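Local atomic coordinates of metallocarboxypeptidase (Trypanosoma cruzi, PDB entry 3DWC), a protein that probably releases C-terminal amino acids other than proline from peptides, as a metal-dependent carboxypeptidase of the M32 family. Residues R11-L16 against D55-P60; R85-A90 against E284-C289; D160-G165 against R292-H297; E464-H469 against E477-A482. One frame throughout, in Å; residues are numbered along the deposited sequence.

Contact 1. Residues R11-L16 against D55-P60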
loop_
_atom_site.group_PDB
_atom_site.type_symbol
_atom_site.label_atom_id
_atom_site.label_comp_id
_atom_site.label_asym_id
_atom_site.label_seq_id
_atom_site.Cartn_x
_atom_site.Cartn_y
_atom_site.Cartn_z
ATOM N N ARG B 11 26.011 -3.761 0.609
ATOM C CA ARG B 11 25.212 -3.550 1.827
ATOM C C ARG B 11 24.433 -2.230 1.817
ATOM O O ARG B 11 23.266 -2.171 2.219
ATOM C CB ARG B 11 26.163 -3.594 3.036
ATOM C CG ARG B 11 25.467 -3.610 4.395
ATOM C CD ARG B 11 26.455 -3.318 5.591
ATOM N NE ARG B 11 26.783 -1.886 5.669
ATOM C CZ ARG B 11 25.920 -0.931 6.052
ATOM N NH1 ARG B 11 24.670 -1.229 6.428
ATOM N NH2 ARG B 11 26.311 0.345 6.070
ATOM N N VAL B 12 25.095 -1.164 1.389
ATOM C CA VAL B 12 24.443 0.119 1.224
ATOM C C VAL B 12 23.348 0.004 0.190
ATOM O O VAL B 12 22.259 0.492 0.405
ATOM C CB VAL B 12 25.421 1.211 0.788
ATOM C CG1 VAL B 12 24.689 2.494 0.443
ATOM C CG2 VAL B 12 26.455 1.454 1.894
ATOM N N PHE B 13 23.603 -0.691 -0.915
ATOM C CA PHE B 13 22.606 -0.740 -1.993
ATOM C C PHE B 13 21.380 -1.613 -1.647
ATOM O O PHE B 13 20.280 -1.336 -2.097
ATOM C CB PHE B 13 23.273 -1.103 -3.327
ATOM C CG PHE B 13 23.810 0.090 -4.038
ATOM C CD1 PHE B 13 25.061 0.592 -3.736
ATOM C CD2 PHE B 13 23.022 0.778 -4.953
ATOM C CE1 PHE B 13 25.560 1.715 -4.375
ATOM C CE2 PHE B 13 23.508 1.924 -5.577
ATOM C CZ PHE B 13 24.798 2.392 -5.272
ATOM N N THR B 14 21.584 -2.638 -0.826
ATOM C CA THR B 14 20.504 -3.410 -0.252
ATOM C C THR B 14 19.652 -2.532 0.661
ATOM O O THR B 14 18.440 -2.632 0.617
ATOM C CB THR B 14 21.040 -4.651 0.481
ATOM O OG1 THR B 14 21.648 -5.531 -0.504
ATOM C CG2 THR B 14 19.910 -5.414 1.252
ATOM N N LYS B 15 20.274 -1.659 1.451
ATOM C CA LYS B 15 19.541 -0.702 2.276
ATOM C C LYS B 15 18.627 0.153 1.415
ATOM O O LYS B 15 17.421 0.233 1.682
ATOM C CB LYS B 15 20.531 0.155 3.079
ATOM C CG LYS B 15 19.977 0.808 4.274
ATOM C CD LYS B 15 21.026 1.056 5.352
ATOM C CE LYS B 15 22.222 1.871 4.831
ATOM N NZ LYS B 15 22.918 2.711 5.900
ATOM N N LEU B 16 19.198 0.768 0.379
ATOM C CA LEU B 16 18.450 1.596 -0.577
ATOM C C LEU B 16 17.298 0.862 -1.249
ATOM O O LEU B 16 16.216 1.416 -1.387
ATOM C CB LEU B 16 19.393 2.156 -1.661
ATOM C CG LEU B 16 20.396 3.226 -1.209
ATOM C CD1 LEU B 16 21.411 3.506 -2.327
ATOM C CD2 LEU B 16 19.680 4.575 -0.662
ATOM N N ASP B 55 20.278 11.297 0.888
ATOM C CA ASP B 55 21.379 11.481 1.827
ATOM C C ASP B 55 22.255 10.236 1.939
ATOM O O ASP B 55 23.467 10.340 2.078
ATOM C CB ASP B 55 20.850 11.815 3.223
ATOM C CG ASP B 55 20.198 13.170 3.299
ATOM O OD1 ASP B 55 20.327 13.970 2.353
ATOM O OD2 ASP B 55 19.530 13.436 4.305
ATOM N N THR B 56 21.633 9.063 1.870
ATOM C CA THR B 56 22.343 7.800 1.927
ATOM C C THR B 56 23.283 7.615 0.734
ATOM O O THR B 56 24.468 7.339 0.934
ATOM C CB THR B 56 21.344 6.630 2.014
ATOM O OG1 THR B 56 20.536 6.819 3.176
ATOM C CG2 THR B 56 22.061 5.287 2.134
ATOM N N ILE B 57 22.777 7.801 -0.489
ATOM C CA ILE B 57 23.605 7.604 -1.704
ATOM C C ILE B 57 24.600 8.737 -1.947
ATOM O O ILE B 57 25.608 8.525 -2.620
ATOM C CB ILE B 57 22.751 7.363 -3.002
ATOM C CG1 ILE B 57 23.572 6.552 -4.058
ATOM C CG2 ILE B 57 22.233 8.666 -3.555
ATOM C CD1 ILE B 57 22.824 6.191 -5.366
ATOM N N THR B 58 24.334 9.928 -1.395
ATOM C CA THR B 58 25.193 11.088 -1.599
ATOM C C THR B 58 26.145 11.368 -0.444
ATOM O O THR B 58 26.852 12.360 -0.478
ATOM C CB THR B 58 24.405 12.386 -1.881
ATOM O OG1 THR B 58 23.616 12.732 -0.738
ATOM C CG2 THR B 58 23.545 12.253 -3.135
ATOM N N ALA B 59 26.205 10.510 0.564
ATOM C CA ALA B 59 27.171 10.738 1.636
ATOM C C ALA B 59 28.594 10.653 1.060
ATOM O O ALA B 59 28.848 9.905 0.107
ATOM C CB ALA B 59 26.966 9.741 2.780
ATOM N N PRO B 60 29.520 11.470 1.591
ATOM C CA PRO B 60 30.905 11.382 1.150
ATOM C C PRO B 60 31.458 9.961 1.052
ATOM O O PRO B 60 32.118 9.646 0.064
ATOM C CB PRO B 60 31.642 12.205 2.197
ATOM C CG PRO B 60 30.640 13.276 2.545
ATOM C CD PRO B 60 29.338 12.547 2.582
HETATM O O HOH W 1 21.266 4.708 5.771
#
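The phenyl ring of Phe13 carries Leu16 CD1 on one face, 4.1 Å above the plane and displaced toward the rim, while its far carbon CZ comes within 4.3 Å of Ile57 CD1 at an oblique angle. Met87 and Ala90 of helix 78-95 also touch this ring, so a large flat side chain suits a place where three helices converge. Leu16 divides the work between its two methyls. CD2 meets Thr56 tip to tip, 3.7 Å from Thr56 CG2, and CD1 crosses Ile57 at about a right angle, 4.1 Å from Ile57 CG1. Thr56 serves two environments: its methyl, anti to the backbone N, faces Leu16 and Val12, whereas OG1, beside the backbone N, bonds to the carbonyl of His52 one turn earlier in its own helix. A threonine can thus present an apolar group with its hydroxyl satisfied. At the margin, Lys15 NZ donates to a water at 2.6 Å, which makes a weak bond to Thr56 OG1; no direct hydrogen bond joins the segments. Thr58 is the first residue to leave helical torsions. This is apolar helix-helix packing, joining helix 3-32 to the last turn of helix 39-57 in the mostly helical M32 fold.

Contact 2. Residues R85-A90 against E284-C289; sequences REMRRA and ETQPVC
Met87 leaves its helix with CG beside the backbone N (chi1 -71°) and then runs extended, carrying its methyl to the loop; Gln286 bends at chi2 (-64°) and brings its amide oxygen to meet it. The two chains cross obliquely, with Met87 CE 3.2 Å from Gln286 OE1. That oxygen has its polar partner in Asn83 ND2, one turn back on helix 78-95, and Asn83 OD1 accepts from Val288 N, so one asparagine holds both sides of the turn. Pro287, between Gln286 and Val288, has its CG 3.8 Å from Met87 CG and its CB 4.1 Å from Glu86 CB, a compact ring suited to a helix surface and to the second position of a turn. Glu86 starts toward the loop but bends away at chi2. Its OE2 lies in the guanidinium plane of Arg85 and takes NE and NH2 side-on through its anti lone pair, the NE bond measuring 2.9 Å. OE1 pairs with Arg292, and a water lies 2.7 Å from Pro287 O and 3.1 Å from Glu86 OE1. Within the loop, Gln286 to Cys289 form a type I beta turn, closed by Cys289 N to Gln286 O, whose Pro287 packs on helix 78-95.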
loop_
_atom_site.group_PDB
_atom_site.type_symbol
_atom_site.label_atom_id
_atom_site.label_comp_id
_atom_site.label_asym_id
_atom_site.label_seq_id
_atom_site.Cartn_x
_atom_site.Cartn_y
_atom_site.Cartn_z
ATOM N N ARG B 85 29.920 -1.165 -11.792
ATOM C CA ARG B 85 29.555 -0.213 -12.866
ATOM C C ARG B 85 28.150 0.385 -12.660
ATOM O O ARG B 85 27.946 1.583 -12.816
ATOM C CB ARG B 85 29.604 -0.903 -14.235
ATOM C CG ARG B 85 29.425 0.024 -15.432
ATOM C CD ARG B 85 29.284 -0.778 -16.728
ATOM N NE ARG B 85 28.107 -1.643 -16.681
ATOM C CZ ARG B 85 28.012 -2.859 -17.218
ATOM N NH1 ARG B 85 29.022 -3.410 -17.858
ATOM N NH2 ARG B 85 26.879 -3.531 -17.090
ATOM N N GLU B 86 27.182 -0.462 -12.317
ATOM C CA GLU B 86 25.825 0.018 -12.160
ATOM C C GLU B 86 25.689 0.863 -10.891
ATOM O O GLU B 86 24.918 1.816 -10.875
ATOM C CB GLU B 86 24.835 -1.127 -12.232
ATOM C CG GLU B 86 24.856 -1.819 -13.557
ATOM C CD GLU B 86 24.667 -0.877 -14.752
ATOM O OE1 GLU B 86 23.796 0.001 -14.685
ATOM O OE2 GLU B 86 25.373 -1.054 -15.764
ATOM N N MET B 87 26.460 0.534 -9.849
ATOM C CA MET B 87 26.508 1.351 -8.639
ATOM C C MET B 87 27.007 2.763 -8.910
ATOM O O MET B 87 26.433 3.718 -8.426
ATOM C CB MET B 87 27.449 0.719 -7.594
ATOM C CG MET B 87 26.944 -0.545 -6.945
ATOM S SD MET B 87 28.215 -1.302 -5.928
ATOM C CE MET B 87 27.193 -2.449 -4.959
ATOM N N ARG B 88 28.132 2.890 -9.621
ATOM C CA ARG B 88 28.644 4.211 -10.012
ATOM C C ARG B 88 27.617 5.007 -10.785
ATOM O O ARG B 88 27.444 6.198 -10.537
ATOM C CB ARG B 88 29.908 4.105 -10.869
ATOM C CG ARG B 88 30.327 5.430 -11.482
ATOM C CD ARG B 88 31.707 5.376 -12.121
ATOM N NE ARG B 88 32.763 5.524 -11.125
ATOM C CZ ARG B 88 33.239 6.694 -10.720
ATOM N NH1 ARG B 88 34.213 6.719 -9.825
ATOM N NH2 ARG B 88 32.745 7.840 -11.195
ATOM N N ARG B 89 26.952 4.349 -11.735
ATOM C CA ARG B 89 25.901 4.987 -12.509
ATOM C C ARG B 89 24.761 5.543 -11.628
ATOM O O ARG B 89 24.365 6.691 -11.812
ATOM C CB ARG B 89 25.329 4.006 -13.530
ATOM C CG ARG B 89 24.124 4.558 -14.233
ATOM C CD ARG B 89 23.590 3.635 -15.318
ATOM N NE ARG B 89 22.275 4.128 -15.773
ATOM C CZ ARG B 89 22.093 5.222 -16.539
ATOM N NH1 ARG B 89 23.120 5.978 -16.951
ATOM N NH2 ARG B 89 20.873 5.572 -16.872
ATOM N N ALA B 90 24.218 4.719 -10.719
ATOM C CA ALA B 90 23.174 5.191 -9.790
ATOM C C ALA B 90 23.709 6.335 -8.933
ATOM O O ALA B 90 23.002 7.281 -8.700
ATOM C CB ALA B 90 22.656 4.067 -8.883
ATOM N N GLU B 284 19.680 -9.819 -6.437
ATOM C CA GLU B 284 18.294 -9.305 -6.449
ATOM C C GLU B 284 18.099 -7.889 -5.869
ATOM O O GLU B 284 17.313 -7.106 -6.411
ATOM C CB GLU B 284 17.359 -10.312 -5.756
ATOM C CG GLU B 284 17.129 -11.572 -6.579
ATOM C CD GLU B 284 18.171 -12.652 -6.369
ATOM O OE1 GLU B 284 18.121 -13.630 -7.126
ATOM O OE2 GLU B 284 19.043 -12.548 -5.478
ATOM N N THR B 285 18.848 -7.543 -4.833
ATOM C CA THR B 285 18.716 -6.219 -4.167
ATOM C C THR B 285 19.733 -5.167 -4.685
ATOM O O THR B 285 19.873 -4.086 -4.105
ATOM C CB THR B 285 18.951 -6.380 -2.670
ATOM O OG1 THR B 285 20.335 -6.703 -2.442
ATOM C CG2 THR B 285 18.056 -7.503 -2.096
ATOM N N GLN B 286 20.394 -5.484 -5.802
ATOM C CA GLN B 286 21.462 -4.680 -6.380
ATOM C C GLN B 286 21.102 -4.043 -7.717
ATOM O O GLN B 286 20.253 -4.568 -8.464
ATOM C CB GLN B 286 22.674 -5.592 -6.621
ATOM C CG GLN B 286 23.233 -6.229 -5.344
ATOM C CD GLN B 286 23.782 -5.209 -4.387
ATOM O OE1 GLN B 286 24.643 -4.404 -4.758
ATOM N NE2 GLN B 286 23.300 -5.240 -3.125
ATOM N N PRO B 287 21.828 -2.975 -8.081
ATOM C CA PRO B 287 21.477 -2.234 -9.257
ATOM C C PRO B 287 21.789 -2.946 -10.596
ATOM O O PRO B 287 21.266 -2.533 -11.621
ATOM C CB PRO B 287 22.243 -0.924 -9.065
ATOM C CG PRO B 287 23.434 -1.304 -8.326
ATOM C CD PRO B 287 23.019 -2.406 -7.421
ATOM N N VAL B 288 22.592 -4.017 -10.588
ATOM C CA VAL B 288 22.776 -4.837 -11.797
ATOM C C VAL B 288 21.528 -5.699 -12.106
ATOM O O VAL B 288 21.292 -6.080 -13.246
ATOM C CB VAL B 288 23.994 -5.736 -11.668
ATOM C CG1 VAL B 288 23.734 -6.885 -10.695
ATOM C CG2 VAL B 288 24.446 -6.234 -13.094
ATOM N N CYS B 289 20.739 -6.007 -11.074
ATOM C CA CYS B 289 19.505 -6.735 -11.263
ATOM C C CYS B 289 18.402 -5.736 -11.439
ATOM O O CYS B 289 17.567 -5.590 -10.566
ATOM C CB CYS B 289 19.222 -7.649 -10.095
ATOM S SG CYS B 289 17.683 -8.527 -10.284
HETATM O O HOH W 2 21.069 -0.456 -13.283
#

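Contact 3. Residues D160-G165 against R292-H297; sequences DIYEPG and RSLGVH
Glu163 spreads its carboxylate over the start of helix 294-309: OE2 accepts from Ser293 OG in a very short bond of 2.4 Å, from above the carboxylate plane, and OE1 takes Gly295 N at 2.8 Å on its syn lone pair. Ser293 is the N-cap, and its OG in turn accepts from Val296 N at 2.9 Å. Beside them Leu294 N points almost straight at Tyr162 O (3.1 Å, 175°). The first amides of the helix are thus satisfied, and the helix dipole would tend to stabilise the glutamate's charge. Glycine fits at 295 because a beta carbon would collide with Glu163 OE1. Farther out, Leu294 CD2 lies 3.6 Å from Tyr162 CD1, the two side chains running alongside each other, and Pro164 CG rests 3.5 Å from Arg292 O. The last, weakly bonded turn of helix 154-162 and the loop after it meet the start of helix 294-309, which carries the cobalt ligand Glu298, while helix 421-441 touches Tyr162, Glu163 and Leu294, and Thr475 and Leu478 of helix 475-483 touch Arg292.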
loop_
_atom_site.group_PDB
_atom_site.type_symbol
_atom_site.label_atom_id
_atom_site.label_comp_id
_atom_site.label_asym_id
_atom_site.label_seq_id
_atom_site.Cartn_x
_atom_site.Cartn_y
_atom_site.Cartn_z
ATOM N N ASP B 160 20.605 9.758 -21.839
ATOM C CA ASP B 160 21.328 8.783 -21.042
ATOM C C ASP B 160 20.640 8.431 -19.724
ATOM O O ASP B 160 20.863 7.348 -19.227
ATOM C CB ASP B 160 22.745 9.299 -20.754
ATOM C CG ASP B 160 23.644 8.245 -20.095
ATOM O OD1 ASP B 160 24.108 7.311 -20.791
ATOM O OD2 ASP B 160 23.885 8.355 -18.871
ATOM N N ILE B 161 19.822 9.327 -19.173
ATOM C CA ILE B 161 19.075 9.031 -17.955
ATOM C C ILE B 161 18.207 7.778 -18.159
ATOM O O ILE B 161 18.154 6.868 -17.298
ATOM C CB ILE B 161 18.169 10.241 -17.512
ATOM C CG1 ILE B 161 18.997 11.474 -17.205
ATOM C CG2 ILE B 161 17.321 9.892 -16.274
ATOM C CD1 ILE B 161 18.133 12.774 -16.994
ATOM N N TYR B 162 17.576 7.723 -19.326
ATOM C CA TYR B 162 16.599 6.721 -19.651
ATOM C C TYR B 162 17.167 5.601 -20.516
ATOM O O TYR B 162 16.654 4.487 -20.504
ATOM C CB TYR B 162 15.480 7.390 -20.414
ATOM C CG TYR B 162 14.949 8.581 -19.716
ATOM C CD1 TYR B 162 14.229 8.454 -18.525
ATOM C CD2 TYR B 162 15.153 9.859 -20.229
ATOM C CE1 TYR B 162 13.747 9.576 -17.878
ATOM C CE2 TYR B 162 14.671 10.979 -19.575
ATOM C CZ TYR B 162 13.983 10.834 -18.420
ATOM O OH TYR B 162 13.520 11.965 -17.804
ATOM N N GLU B 163 18.206 5.910 -21.277
ATOM C CA GLU B 163 18.750 4.995 -22.276
ATOM C C GLU B 163 20.271 4.969 -22.164
ATOM O O GLU B 163 20.960 5.559 -22.979
ATOM C CB GLU B 163 18.280 5.428 -23.682
ATOM C CG GLU B 163 18.317 4.312 -24.711
ATOM C CD GLU B 163 17.412 3.132 -24.358
ATOM O OE1 GLU B 163 16.265 3.381 -23.983
ATOM O OE2 GLU B 163 17.853 1.948 -24.447
ATOM N N PRO B 164 20.799 4.291 -21.135
ATOM C CA PRO B 164 22.217 4.304 -20.835
ATOM C C PRO B 164 23.066 4.030 -22.078
ATOM O O PRO B 164 22.860 3.018 -22.749
ATOM C CB PRO B 164 22.389 3.153 -19.820
ATOM C CG PRO B 164 21.065 2.902 -19.250
ATOM C CD PRO B 164 20.025 3.473 -20.180
ATOM N N GLY B 165 24.006 4.921 -22.386
ATOM C CA GLY B 165 24.980 4.660 -23.431
ATOM C C GLY B 165 24.521 5.008 -24.832
ATOM O O GLY B 165 25.286 4.851 -25.770
ATOM N N ARG B 292 17.396 -2.936 -18.229
ATOM C CA ARG B 292 18.578 -2.321 -18.806
ATOM C C ARG B 292 18.300 -0.881 -19.231
ATOM O O ARG B 292 19.137 -0.017 -19.056
ATOM C CB ARG B 292 19.114 -3.183 -19.966
ATOM C CG ARG B 292 20.187 -2.537 -20.831
ATOM C CD ARG B 292 21.521 -2.485 -20.129
ATOM N NE ARG B 292 21.583 -1.366 -19.201
ATOM C CZ ARG B 292 22.620 -1.147 -18.390
ATOM N NH1 ARG B 292 23.683 -1.943 -18.424
ATOM N NH2 ARG B 292 22.587 -0.133 -17.556
ATOM N N SER B 293 17.125 -0.623 -19.791
ATOM C CA SER B 293 16.780 0.724 -20.241
ATOM C C SER B 293 15.289 0.814 -20.489
ATOM O O SER B 293 14.581 -0.220 -20.502
ATOM C CB SER B 293 17.556 1.099 -21.523
ATOM O OG SER B 293 16.950 0.534 -22.669
ATOM N N LEU B 294 14.804 2.038 -20.728
ATOM C CA LEU B 294 13.393 2.216 -21.016
ATOM C C LEU B 294 13.064 1.697 -22.384
ATOM O O LEU B 294 11.962 1.212 -22.602
ATOM C CB LEU B 294 12.939 3.667 -20.903
ATOM C CG LEU B 294 12.321 4.122 -19.585
ATOM C CD1 LEU B 294 13.142 3.707 -18.333
ATOM C CD2 LEU B 294 12.167 5.659 -19.600
ATOM N N GLY B 295 14.020 1.772 -23.313
ATOM C CA GLY B 295 13.838 1.191 -24.632
ATOM C C GLY B 295 13.813 -0.339 -24.554
ATOM O O GLY B 295 13.002 -1.002 -25.212
ATOM N N VAL B 296 14.695 -0.919 -23.762
ATOM C CA VAL B 296 14.592 -2.357 -23.546
ATOM C C VAL B 296 13.282 -2.725 -22.838
ATOM O O VAL B 296 12.616 -3.646 -23.274
ATOM C CB VAL B 296 15.856 -2.961 -22.869
ATOM C CG1 VAL B 296 15.657 -4.469 -22.598
ATOM C CG2 VAL B 296 17.074 -2.672 -23.725
ATOM N N HIS B 297 12.826 -1.920 -21.878
ATOM C CA HIS B 297 11.567 -2.207 -21.165
ATOM C C HIS B 297 10.358 -2.126 -22.105
ATOM O O HIS B 297 9.539 -3.064 -22.184
ATOM C CB HIS B 297 11.403 -1.249 -19.985
ATOM C CG HIS B 297 10.921 -1.914 -18.746
ATOM N ND1 HIS B 297 9.856 -2.785 -18.744
ATOM C CD2 HIS B 297 11.439 -1.943 -17.498
ATOM C CE1 HIS B 297 9.677 -3.251 -17.521
ATOM N NE2 HIS B 297 10.630 -2.757 -16.744
#

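Contact 4. Residues E464-H469 against E477-A482. With SO4 (sulfate ion), chain S.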
loop_
_atom_site.group_PDB
_atom_site.type_symbol
_atom_site.label_atom_id
_atom_site.label_comp_id
_atom_site.label_asym_id
_atom_site.label_seq_id
_atom_site.Cartn_x
_atom_site.Cartn_y
_atom_site.Cartn_z
ATOM N N GLU B 464 15.639 -15.929 -21.696
ATOM C CA GLU B 464 17.021 -16.232 -21.964
ATOM C C GLU B 464 17.747 -15.026 -22.536
ATOM O O GLU B 464 18.859 -14.726 -22.132
ATOM C CB GLU B 464 17.185 -17.467 -22.917
ATOM C CG GLU B 464 18.391 -17.317 -23.947
ATOM C CD GLU B 464 18.321 -18.297 -25.123
ATOM O OE1 GLU B 464 18.170 -19.523 -24.834
ATOM O OE2 GLU B 464 18.456 -17.865 -26.330
ATOM N N LYS B 465 17.155 -14.400 -23.532
ATOM C CA LYS B 465 17.846 -13.355 -24.279
ATOM C C LYS B 465 17.944 -12.029 -23.558
ATOM O O LYS B 465 18.931 -11.306 -23.720
ATOM C CB LYS B 465 17.204 -13.123 -25.663
ATOM C CG LYS B 465 17.438 -14.264 -26.610
ATOM C CD LYS B 465 16.600 -14.129 -27.913
ATOM C CE LYS B 465 16.896 -15.304 -28.831
ATOM N NZ LYS B 465 18.378 -15.431 -29.193
ATOM N N ILE B 466 16.921 -11.711 -22.783
ATOM C CA ILE B 466 16.810 -10.412 -22.202
ATOM C C ILE B 466 16.651 -10.480 -20.692
ATOM O O ILE B 466 17.490 -9.943 -19.964
ATOM C CB ILE B 466 15.634 -9.595 -22.787
ATOM C CG1 ILE B 466 15.758 -9.484 -24.319
ATOM C CG2 ILE B 466 15.582 -8.229 -22.104
ATOM C CD1 ILE B 466 17.048 -8.779 -24.801
ATOM N N TRP B 467 15.572 -11.099 -20.216
ATOM C CA TRP B 467 15.166 -10.874 -18.818
ATOM C C TRP B 467 16.219 -11.322 -17.831
ATOM O O TRP B 467 16.489 -10.628 -16.882
ATOM C CB TRP B 467 13.779 -11.440 -18.462
ATOM C CG TRP B 467 12.670 -11.167 -19.419
ATOM C CD1 TRP B 467 12.549 -10.107 -20.256
ATOM C CD2 TRP B 467 11.489 -11.945 -19.586
ATOM N NE1 TRP B 467 11.362 -10.186 -20.959
ATOM C CE2 TRP B 467 10.711 -11.330 -20.575
ATOM C CE3 TRP B 467 11.034 -13.141 -19.022
ATOM C CZ2 TRP B 467 9.498 -11.855 -20.999
ATOM C CZ3 TRP B 467 9.836 -13.684 -19.478
ATOM C CH2 TRP B 467 9.096 -13.047 -20.449
ATOM N N GLN B 468 16.886 -12.446 -18.061
ATOM C CA GLN B 468 17.827 -12.962 -17.043
ATOM C C GLN B 468 19.101 -12.135 -16.869
ATOM O O GLN B 468 19.777 -12.286 -15.873
ATOM C CB GLN B 468 18.267 -14.389 -17.354
ATOM C CG GLN B 468 19.187 -14.486 -18.590
ATOM C CD GLN B 468 19.797 -15.864 -18.703
ATOM O OE1 GLN B 468 20.039 -16.476 -17.684
ATOM N NE2 GLN B 468 20.081 -16.337 -19.928
ATOM N N HIS B 469 19.411 -11.274 -17.841
ATOM C CA HIS B 469 20.637 -10.482 -17.814
ATOM C C HIS B 469 20.530 -9.134 -17.039
ATOM O O HIS B 469 21.553 -8.560 -16.632
ATOM C CB HIS B 469 21.094 -10.262 -19.258
ATOM C CG HIS B 469 21.365 -11.548 -19.990
ATOM N ND1 HIS B 469 22.374 -12.406 -19.615
ATOM C CD2 HIS B 469 20.756 -12.121 -21.058
ATOM C CE1 HIS B 469 22.381 -13.450 -20.433
ATOM N NE2 HIS B 469 21.391 -13.312 -21.299
ATOM N N GLU B 477 25.814 -4.800 -25.982
ATOM C CA GLU B 477 26.310 -6.165 -25.732
ATOM C C GLU B 477 25.102 -7.091 -25.636
ATOM O O GLU B 477 25.083 -8.201 -26.172
ATOM C CB GLU B 477 27.105 -6.232 -24.395
ATOM C CG GLU B 477 28.593 -5.785 -24.441
ATOM C CD GLU B 477 29.237 -5.508 -23.042
ATOM O OE1 GLU B 477 28.517 -5.417 -22.000
ATOM O OE2 GLU B 477 30.494 -5.381 -22.994
ATOM N N LEU B 478 24.106 -6.627 -24.909
ATOM C CA LEU B 478 22.882 -7.400 -24.671
ATOM C C LEU B 478 22.151 -7.769 -25.995
ATOM O O LEU B 478 21.843 -8.959 -26.262
ATOM C CB LEU B 478 21.957 -6.573 -23.742
ATOM C CG LEU B 478 20.616 -7.186 -23.407
ATOM C CD1 LEU B 478 20.740 -8.383 -22.457
ATOM C CD2 LEU B 478 19.685 -6.131 -22.843
ATOM N N LEU B 479 21.886 -6.745 -26.817
ATOM C CA LEU B 479 21.238 -6.951 -28.133
ATOM C C LEU B 479 22.060 -7.794 -29.114
ATOM O O LEU B 479 21.505 -8.624 -29.863
ATOM C CB LEU B 479 20.842 -5.604 -28.735
ATOM C CG LEU B 479 19.734 -4.883 -27.971
ATOM C CD1 LEU B 479 19.248 -3.669 -28.747
ATOM C CD2 LEU B 479 18.539 -5.823 -27.675
ATOM N N ARG B 480 23.381 -7.606 -29.111
ATOM C CA ARG B 480 24.283 -8.430 -29.889
ATOM C C ARG B 480 24.224 -9.886 -29.464
ATOM O O ARG B 480 24.158 -10.808 -30.287
ATOM C CB ARG B 480 25.746 -7.953 -29.739
ATOM C CG ARG B 480 26.318 -7.239 -30.920
ATOM C CD ARG B 480 27.851 -7.146 -30.858
ATOM N NE ARG B 480 28.286 -6.078 -29.957
ATOM C CZ ARG B 480 28.568 -4.824 -30.325
ATOM N NH1 ARG B 480 28.936 -3.939 -29.404
ATOM N NH2 ARG B 480 28.502 -4.438 -31.601
ATOM N N GLN B 481 24.277 -10.115 -28.165
ATOM C CA GLN B 481 24.239 -11.494 -27.677
ATOM C C GLN B 481 22.880 -12.139 -27.983
ATOM O O GLN B 481 22.802 -13.301 -28.362
ATOM C CB GLN B 481 24.488 -11.516 -26.176
ATOM C CG GLN B 481 25.017 -12.843 -25.687
ATOM C CD GLN B 481 25.234 -12.845 -24.184
ATOM O OE1 GLN B 481 26.355 -12.692 -23.716
ATOM N NE2 GLN B 481 24.138 -12.929 -23.420
ATOM N N ALA B 482 21.828 -11.349 -27.860
ATOM C CA ALA B 482 20.467 -11.816 -27.981
ATOM C C ALA B 482 20.033 -12.028 -29.416
ATOM O O ALA B 482 19.231 -12.908 -29.691
ATOM C CB ALA B 482 19.489 -10.805 -27.319
HETATM S S SO4 S . 26.948 -4.620 -34.671
HETATM O O1 SO4 S . 27.764 -3.588 -34.017
HETATM O O2 SO4 S . 26.824 -5.808 -33.830
HETATM O O3 SO4 S . 25.662 -4.012 -35.015
HETATM O O4 SO4 S . 27.589 -5.079 -35.905
HETATM O O HOH W 3 21.494 -11.760 -24.576
#
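Lys465 and Ala482 form the centre: the small alanine lets the backbones come close, Lys465 CA to Ala482 CA being 4.8 Å. The lysine chain passes over Ala482, bends at chi4 (-58°) and donates from NZ to Ala482 O at 2.7 Å, in the carbonyl plane. Ile466 CD1 reaches between the helices to touch Ala482 CB and Leu478 CG, each at 4.1 Å. Leu478 CD1 fits between Lys465 O and His469 CB, 3.7 Å from the latter. A water accepts from Gln481 NE2 and donates to Leu478 O and, at 2.7 Å, to Lys465 O, bridging the backbones. In the next shell, Gln468 CG lies over the centre of one face of the His469 ring, and Gln468 NE2 bonds to Glu464 O. The consecutive helices 456-467 and 475-483, joined by a short loop, pack on each other, and helix 421-441 backs Lys465 through Leu433, Cys436 and Glu440. Ile466 also packs on Tyr274 and Gln300. Outside, Arg480 NH2 holds a sulfate, probably from the crystallisation liquor. The chemistry is consistent with the buried ammonium staying charged: its salt bridge to Glu440 would offset the charge, a long pairing with Glu464 may add a little, and a carbonyl accepts another N-H.

In the fold
Contacts 2, 3 and 4 are buried, whereas contact 1 is only partly buried and reaches Glu48 of the second subunit through Lys15. Measured between centres, contact 3 lies about 9 Å from the middle of the chain and contact 1 about 27 Å. Chemistry follows this placing: contact 1 is apolar with a water at its edge, contacts 2 and 4 combine apolar packing with charged groups and water, and contact 3 depends on direct hydrogen bonds near the cobalt. Phe13 on Met87 joins contacts 1 and 2. Arg89-Asp160, beside the Glu86-Arg292 pair, ties contact 2 to contact 3, whose segments alternate along the chain. Contact 4, local in sequence, meets contact 3 by packing, Val296 on Ile466 and Arg292 on Leu478.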